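Local coordinates for molybdopterin-guanine dinucleotide biosynthesis protein B (Escherichia coli, PDB 1NP6) that binds GTP, hydrolyses it weakly, and may serve as a homodimeric adapter in the making and use of the molybdopterin guanine dinucleotide form of molybdenum cofactor, at the interface of chains A and B. Sequence-based numbering; all coordinates share one arbitrary frame. Chains: chain A/B, Molybdopterin-guanine dinucleotide biosynthesis protein B.

The interface of chains A and B. Residues chain A 77, 81, 86, 91-92, 95; chain B 68, 70, 75.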
ATOM      1  N   LEU A  77       2.003  -1.149   0.196  1.00 28.21           N
ATOM      2  CA  LEU A  77       1.879  -1.279  -1.263  1.00 30.61           C
ATOM      3  C   LEU A  77       1.808   0.122  -1.888  1.00 29.05           C
ATOM      4  O   LEU A  77       0.906   0.907  -1.561  1.00 32.56           O
ATOM      5  CB  LEU A  77       0.619  -2.065  -1.652  1.00 29.82           C
ATOM      6  CG  LEU A  77       0.163  -2.381  -3.100  1.00 39.99           C
ATOM      7  CD1 LEU A  77      -0.816  -1.368  -3.611  1.00 53.13           C
ATOM      8  CD2 LEU A  77       1.281  -2.597  -4.129  1.00 37.37           C
ATOM      9  N   THR A  81       0.570   6.195 -10.492  1.00 30.00           N
ATOM     10  CA  THR A  81      -0.509   6.463 -11.460  1.00 29.10           C
ATOM     11  C   THR A  81      -0.194   7.719 -12.310  1.00 40.00           C
ATOM     12  O   THR A  81      -0.881   8.731 -12.182  1.00 32.92           O
ATOM     13  CB  THR A  81      -1.899   6.660 -10.781  1.00 29.89           C
ATOM     14  OG1 THR A  81      -1.880   7.794  -9.894  1.00 30.81           O
ATOM     15  CG2 THR A  81      -2.277   5.440  -9.858  1.00 32.55           C
ATOM     16  N   GLU A  86      -6.243   7.617  -9.505  1.00 40.97           N
ATOM     17  CA  GLU A  86      -7.198   6.594  -9.041  1.00 30.83           C
ATOM     18  C   GLU A  86      -8.260   7.254  -8.148  1.00 26.62           C
ATOM     19  O   GLU A  86      -7.946   7.762  -7.059  1.00 35.85           O
ATOM     20  CB  GLU A  86      -6.490   5.436  -8.318  1.00 36.26           C
ATOM     21  CG  GLU A  86      -7.413   4.264  -7.947  1.00 34.46           C
ATOM     22  CD  GLU A  86      -8.124   3.659  -9.155  1.00 33.33           C
ATOM     23  OE1 GLU A  86      -7.485   2.884  -9.892  1.00 40.25           O
ATOM     24  OE2 GLU A  86      -9.310   3.986  -9.386  1.00 35.01           O
ATOM     25  N   PHE A  91     -13.002   0.427  -5.831  1.00 35.02           N
ATOM     26  CA  PHE A  91     -11.769  -0.273  -6.200  1.00 32.81           C
ATOM     27  C   PHE A  91     -10.727  -0.163  -5.070  1.00 33.80           C
ATOM     28  O   PHE A  91     -10.119  -1.154  -4.685  1.00 38.39           O
ATOM     29  CB  PHE A  91     -11.178   0.247  -7.515  1.00 33.67           C
ATOM     30  CG  PHE A  91      -9.797  -0.280  -7.807  1.00 42.21           C
ATOM     31  CD1 PHE A  91      -9.624  -1.569  -8.300  1.00 37.71           C
ATOM     32  CD2 PHE A  91      -8.668   0.504  -7.563  1.00 42.54           C
ATOM     33  CE1 PHE A  91      -8.352  -2.075  -8.561  1.00 40.53           C
ATOM     34  CE2 PHE A  91      -7.387   0.008  -7.811  1.00 45.45           C
ATOM     35  CZ  PHE A  91      -7.229  -1.290  -8.316  1.00 41.36           C
ATOM     36  N   LEU A  92     -10.531   1.047  -4.562  1.00 36.83           N
ATOM     37  CA  LEU A  92      -9.581   1.289  -3.483  1.00 35.78           C
ATOM     38  C   LEU A  92      -9.908   0.478  -2.208  1.00 27.20           C
ATOM     39  O   LEU A  92      -9.017  -0.130  -1.641  1.00 31.92           O
ATOM     40  CB  LEU A  92      -9.514   2.777  -3.173  1.00 24.78           C
ATOM     41  CG  LEU A  92      -8.790   3.626  -4.254  1.00 30.10           C
ATOM     42  CD1 LEU A  92      -9.041   5.098  -3.973  1.00 31.28           C
ATOM     43  CD2 LEU A  92      -7.274   3.309  -4.392  1.00 25.84           C
ATOM     44  N   ARG A  95      -8.733  -3.036  -2.302  1.00 36.85           N
ATOM     45  CA  ARG A  95      -7.302  -3.299  -2.108  1.00 33.69           C
ATOM     46  C   ARG A  95      -6.973  -3.678  -0.672  1.00 28.46           C
ATOM     47  O   ARG A  95      -5.956  -4.333  -0.410  1.00 35.22           O
ATOM     48  CB  ARG A  95      -6.443  -2.069  -2.446  1.00 32.95           C
ATOM     49  CG  ARG A  95      -6.663  -1.494  -3.807  1.00 32.06           C
ATOM     50  CD  ARG A  95      -6.282  -2.391  -4.938  1.00 38.12           C
ATOM     51  NE  ARG A  95      -7.400  -3.226  -5.363  1.00 36.43           N
ATOM     52  CZ  ARG A  95      -7.272  -4.353  -6.048  1.00 40.93           C
ATOM     53  NH1 ARG A  95      -6.072  -4.817  -6.382  1.00 46.51           N
ATOM     54  NH2 ARG A  95      -8.356  -5.036  -6.399  1.00 65.82           N
TER
ATOM     55  N   ILE B  68      -5.169   3.931   3.371  1.00 28.78           N
ATOM     56  CA  ILE B  68      -4.773   4.354   2.006  1.00 24.79           C
ATOM     57  C   ILE B  68      -4.719   5.891   1.978  1.00 24.31           C
ATOM     58  O   ILE B  68      -5.652   6.565   2.446  1.00 23.47           O
ATOM     59  CB  ILE B  68      -5.743   3.796   0.892  1.00 27.50           C
ATOM     60  CG1 ILE B  68      -5.572   2.283   0.711  1.00 25.39           C
ATOM     61  CG2 ILE B  68      -5.525   4.463  -0.539  1.00 21.59           C
ATOM     62  CD1 ILE B  68      -6.649   1.643  -0.169  1.00 32.27           C
ATOM     63  N   ALA B  70      -4.362   8.557  -1.134  1.00 29.65           N
ATOM     64  CA  ALA B  70      -4.448   8.623  -2.591  1.00 34.63           C
ATOM     65  C   ALA B  70      -4.327  10.074  -3.081  1.00 29.41           C
ATOM     66  O   ALA B  70      -5.032  10.964  -2.595  1.00 30.95           O
ATOM     67  CB  ALA B  70      -5.781   8.013  -3.089  1.00 27.10           C
ATOM     68  N   TRP B  75      -0.889   6.312  -5.156  1.00 35.24           N
ATOM     69  CA  TRP B  75      -1.576   5.986  -3.902  1.00 34.80           C
ATOM     70  C   TRP B  75      -0.787   4.889  -3.160  1.00 28.42           C
ATOM     71  O   TRP B  75      -0.010   4.164  -3.786  1.00 26.86           O
ATOM     72  CB  TRP B  75      -3.065   5.635  -4.142  1.00 26.48           C
ATOM     73  CG  TRP B  75      -3.319   4.445  -5.034  1.00 27.33           C
ATOM     74  CD1 TRP B  75      -3.480   4.447  -6.394  1.00 33.86           C
ATOM     75  CD2 TRP B  75      -3.437   3.075  -4.621  1.00 35.18           C
ATOM     76  NE1 TRP B  75      -3.703   3.170  -6.845  1.00 32.50           N
ATOM     77  CE2 TRP B  75      -3.680   2.307  -5.775  1.00 36.80           C
ATOM     78  CE3 TRP B  75      -3.370   2.421  -3.381  1.00 42.19           C
ATOM     79  CZ2 TRP B  75      -3.845   0.917  -5.736  1.00 30.93           C
ATOM     80  CZ3 TRP B  75      -3.534   1.041  -3.341  1.00 51.32           C
ATOM     81  CH2 TRP B  75      -3.769   0.304  -4.512  1.00 44.76           C
TER
HETATM   82  O   HOH W   1      -4.580   2.010  -9.269  1.00 35.68           O
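B:Trp75 sets CG between its own backbone N and carbonyl carbon (chi1 61°), and this sends the indole from strand 74-80 of chain B into chain A. A:Leu92, on helix 89-95, holds CG beside its backbone N, anti to the carbonyl carbon (chi1 -72°), and so aims its branched tip at the indole. Its methyl CD2 sits over one face of the ring system, 4.0 Å from the centroid of the five-membered ring, as a CH-pi contact. The two side chains run past each other in opposite directions. The far rim of the six-membered ring is held from two sides. A:Leu77 brings CD1 to 3.5 Å from B:Trp75 CH2. The aliphatic part of A:Arg95 crosses the same rim at about a right angle, through CG and CD. Its guanidinium is turned perpendicular to the indole and lies instead against the ring of A:Phe91. At the pyrrole end, A:Glu86 runs alongside the indole, with CB 3.7 Å from B:Trp75 CD1. The methyl CG2 of A:Thr81 reaches the same carbon. The indole N-H points to a water in the ring plane, with NE1 2.8 Å from the water oxygen. That water also lies next to the carboxylate OE1 of A:Glu86, so the polar link between the chains here is indirect. An alanine in place of B:Trp75 would probably open a gap between A:Leu92, A:Leu77 and A:Arg95 and leave the water without its indole donor. B:Ile68 and B:Ala70, on strand 66-70, extend the apolar surface towards A:Leu92. The protein is a homodimer, and the two-fold repeats this tryptophan socket with the chains exchanged. Beside the indole, the methyl CD1 of B:Ile68 rests 3.3 Å from the backbone O of A:Leu92.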